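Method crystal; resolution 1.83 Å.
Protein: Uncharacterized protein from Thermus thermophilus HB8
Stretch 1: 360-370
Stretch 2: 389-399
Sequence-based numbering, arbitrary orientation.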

# COMPACT_ATOMS: atom_id res chain seq x y z
N LEU A 360 -1.13 16.56 20.10
CA LEU A 360 -2.11 15.59 20.56
C LEU A 360 -1.48 14.51 21.40
O LEU A 360 -2.08 14.06 22.38
CB LEU A 360 -2.83 14.94 19.38
CG LEU A 360 -3.94 15.74 18.72
CD1 LEU A 360 -4.27 15.18 17.34
CD2 LEU A 360 -5.18 15.68 19.62
N LEU A 361 -0.29 14.04 21.00
CA LEU A 361 0.28 12.88 21.67
C LEU A 361 1.25 13.16 22.82
O LEU A 361 1.39 12.30 23.69
CB LEU A 361 0.89 11.89 20.66
CG LEU A 361 -0.15 11.19 19.79
CD1 LEU A 361 0.52 10.34 18.72
CD2 LEU A 361 -1.04 10.30 20.62
N ALA A 362 1.88 14.32 22.85
CA ALA A 362 2.85 14.63 23.89
C ALA A 362 2.29 14.39 25.30
O ALA A 362 2.93 13.70 26.12
CB ALA A 362 3.39 16.05 23.73
N PRO A 363 1.09 14.91 25.59
CA PRO A 363 0.54 14.71 26.94
C PRO A 363 0.23 13.25 27.28
O PRO A 363 0.31 12.85 28.46
CB PRO A 363 -0.76 15.53 26.91
CG PRO A 363 -0.63 16.46 25.76
CD PRO A 363 0.20 15.72 24.75
N VAL A 364 -0.11 12.46 26.27
CA VAL A 364 -0.42 11.06 26.46
C VAL A 364 0.88 10.33 26.82
O VAL A 364 0.95 9.56 27.78
CB VAL A 364 -1.08 10.46 25.19
CG1 VAL A 364 -1.17 8.94 25.25
CG2 VAL A 364 -2.42 11.10 24.93
N VAL A 365 1.93 10.60 26.06
CA VAL A 365 3.24 10.05 26.34
C VAL A 365 3.70 10.41 27.77
O VAL A 365 4.14 9.55 28.53
CB VAL A 365 4.27 10.55 25.32
CG1 VAL A 365 5.69 10.16 25.69
CG2 VAL A 365 3.92 10.00 23.94
N GLU A 366 3.60 11.69 28.10
CA GLU A 366 4.12 12.17 29.38
C GLU A 366 3.36 11.53 30.54
O GLU A 366 3.99 11.07 31.49
CB GLU A 366 4.13 13.70 29.43
CG GLU A 366 5.35 14.26 28.69
CD GLU A 366 5.26 15.73 28.33
OE1 GLU A 366 4.42 16.46 28.90
OE2 GLU A 366 6.05 16.16 27.45
N GLU A 367 2.04 11.47 30.44
CA GLU A 367 1.23 10.80 31.45
C GLU A 367 1.57 9.31 31.52
O GLU A 367 1.73 8.76 32.61
CB GLU A 367 -0.25 11.04 31.20
CG GLU A 367 -1.21 10.35 32.16
CD GLU A 367 -1.17 10.90 33.58
OE1 GLU A 367 -0.51 11.91 33.83
OE2 GLU A 367 -1.81 10.28 34.45
N ALA A 368 1.72 8.65 30.38
CA ALA A 368 2.06 7.24 30.37
C ALA A 368 3.38 6.96 31.08
O ALA A 368 3.48 5.99 31.85
CB ALA A 368 2.11 6.70 28.95
N LEU A 369 4.38 7.79 30.82
CA LEU A 369 5.71 7.60 31.39
C LEU A 369 5.72 7.90 32.89
O LEU A 369 6.47 7.30 33.65
CB LEU A 369 6.75 8.45 30.66
CG LEU A 369 7.03 8.01 29.21
CD1 LEU A 369 8.01 8.98 28.57
CD2 LEU A 369 7.53 6.56 29.11
N ARG A 370 4.87 8.82 33.30
CA ARG A 370 4.70 9.18 34.71
C ARG A 370 4.14 7.98 35.49
O ARG A 370 4.63 7.63 36.57
CB ARG A 370 3.74 10.36 34.77
CG ARG A 370 3.51 11.00 36.13
CD ARG A 370 2.74 12.31 35.96
NE ARG A 370 3.46 13.22 35.06
CZ ARG A 370 2.99 13.74 33.92
NH1 ARG A 370 3.78 14.55 33.21
NH2 ARG A 370 1.76 13.48 33.47
N GLY A 389 5.90 13.79 13.47
CA GLY A 389 5.11 14.36 14.55
C GLY A 389 4.96 13.44 15.72
O GLY A 389 5.06 13.85 16.90
N LEU A 390 4.74 12.17 15.40
CA LEU A 390 4.64 11.18 16.44
C LEU A 390 5.98 11.03 17.12
O LEU A 390 6.05 10.98 18.33
CB LEU A 390 4.14 9.84 15.88
CG LEU A 390 4.28 8.60 16.78
CD1 LEU A 390 3.69 8.81 18.14
CD2 LEU A 390 3.54 7.45 16.12
N TYR A 391 7.06 10.94 16.36
CA TYR A 391 8.38 10.80 16.95
C TYR A 391 8.68 11.99 17.89
O TYR A 391 9.24 11.80 18.96
CB TYR A 391 9.45 10.73 15.86
CG TYR A 391 10.84 10.91 16.41
CD1 TYR A 391 11.44 9.93 17.16
CD2 TYR A 391 11.55 12.07 16.14
CE1 TYR A 391 12.73 10.10 17.67
CE2 TYR A 391 12.83 12.25 16.63
CZ TYR A 391 13.42 11.27 17.40
OH TYR A 391 14.71 11.47 17.87
N LEU A 392 8.27 13.19 17.50
CA LEU A 392 8.58 14.40 18.28
C LEU A 392 7.75 14.49 19.56
O LEU A 392 8.10 15.26 20.48
CB LEU A 392 8.40 15.66 17.41
CG LEU A 392 9.48 15.81 16.34
CD1 LEU A 392 9.11 16.87 15.33
CD2 LEU A 392 10.85 16.12 16.93
N ALA A 393 6.67 13.73 19.63
CA ALA A 393 5.87 13.59 20.85
C ALA A 393 6.54 12.71 21.88
O ALA A 393 6.17 12.73 23.05
CB ALA A 393 4.51 13.01 20.53
N LEU A 394 7.49 11.88 21.45
CA LEU A 394 8.08 10.90 22.33
C LEU A 394 9.03 11.56 23.33
O LEU A 394 9.47 12.68 23.12
CB LEU A 394 8.81 9.82 21.56
CG LEU A 394 7.88 9.11 20.55
CD1 LEU A 394 8.68 8.00 19.90
CD2 LEU A 394 6.58 8.56 21.13
N ARG A 395 9.28 10.86 24.43
CA ARG A 395 10.25 11.28 25.43
C ARG A 395 11.02 10.03 25.85
O ARG A 395 10.55 8.91 25.62
CB ARG A 395 9.56 11.87 26.67
CG ARG A 395 8.65 13.06 26.40
CD ARG A 395 9.39 14.32 25.99
NE ARG A 395 8.44 15.43 25.81
CZ ARG A 395 7.89 15.82 24.65
NH1 ARG A 395 8.17 15.22 23.49
NH2 ARG A 395 7.04 16.84 24.64
N ASP A 396 12.18 10.25 26.46
CA ASP A 396 13.01 9.14 26.95
C ASP A 396 12.15 8.13 27.71
O ASP A 396 11.34 8.51 28.55
CB ASP A 396 14.14 9.66 27.87
CG ASP A 396 15.19 10.47 27.14
OD1 ASP A 396 15.25 10.43 25.88
OD2 ASP A 396 15.99 11.15 27.82
N GLY A 397 12.28 6.85 27.37
CA GLY A 397 11.43 5.80 27.92
C GLY A 397 10.44 5.22 26.92
O GLY A 397 10.07 4.05 27.02
N ALA A 398 9.99 6.03 25.96
CA ALA A 398 9.11 5.53 24.90
C ALA A 398 9.83 4.48 24.06
O ALA A 398 11.06 4.47 23.92
CB ALA A 398 8.58 6.67 24.04
N ARG A 399 9.05 3.57 23.51
CA ARG A 399 9.59 2.49 22.73
C ARG A 399 9.15 2.65 21.27
O ARG A 399 8.09 2.16 20.88
CB ARG A 399 9.08 1.18 23.29
CG ARG A 399 9.43 0.98 24.76
CD ARG A 399 8.44 0.03 25.39
NE ARG A 399 8.72 -0.17 26.82
CZ ARG A 399 8.98 -1.33 27.39
NH1 ARG A 399 9.00 -2.44 26.70
NH2 ARG A 399 9.20 -1.39 28.71

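Residues 360-370 belong to a helix that begins earlier in the chain and is kinked at Pro-363 and Val-364, while residues 389-399 begin in a second helix and continue as loop and a tight turn. The two helix axes approach to 8.5 Å, with their N-to-C directions 36° apart, so the chains travel in broadly the same direction. The backbones come nearest where two alanines meet: Ala-362 CA lies 4.4 Å from Ala-393 CA. Further along, the register continues through Val-365 opposite Leu-394 and Leu-369 opposite Gly-397, and the spacing widens to 6.3 and then 6.9 Å between their CA atoms. Together the stretches bury 447 Å².

Arg-395 covers the largest share of this surface. Its CA-to-CB bond points toward the first helix, and the side chain (chi1 and chi2 both m) carries the guanidinium to Glu-366. The carboxylate oxygen Glu-366 OE2 receives Arg-395 NE at 3.0 Å and Arg-395 NH2 at 3.1 Å, forming a salt bridge. Both hydrogen bonds are weak, with N-H...O angles of 125° at Arg-395 NE and 122° at Arg-395 NH2; both are bent well away from linear, within a pairing of opposite charges. The remaining nitrogen, Arg-395 NH1, turns back on its own stretch and donates to Leu-392 O (3.0 Å) and Leu-394 O (2.9 Å), so the guanidinium is tied to its own backbone as well as to Glu-366. Ala-362 CB also lies 3.8 Å from Arg-395 NH2. The contact has a cost: Arg-395 N is buried without a hydrogen-bonding partner, with Val-365 CG1 3.9 Å away.

Leu-369, the next largest contributor, packs against the turn that follows. Its CD1 lies 3.8 Å from Arg-395 CB and 3.4 Å from Asp-396 O, whereas its CD2 rests 3.9 Å from Gly-397 C. Residues 395-398 form a type II beta turn, closed by a hydrogen bond from Ala-398 N to Arg-395 O (3.0 Å). Glycine suits Gly-397 twice over: its backbone angles (109°/-30°) would jam a CB against the preceding carbonyl oxygen, and that CB would stand only 3.1 Å from Leu-369 CD2.

At the other end, Ala-393 points its methyl into the first helix, placing CB 3.7 Å from Ala-362 N and 3.8 Å from Leu-361 CB. Leu-361 extends this apolar patch, its CD1 meeting Leu-390 CD1 at 3.6 Å. Val-365 CG2 lies against the backbone at Ala-393 O (3.6 Å) and meets the apolar Leu-394 CD2 at 4.1 Å.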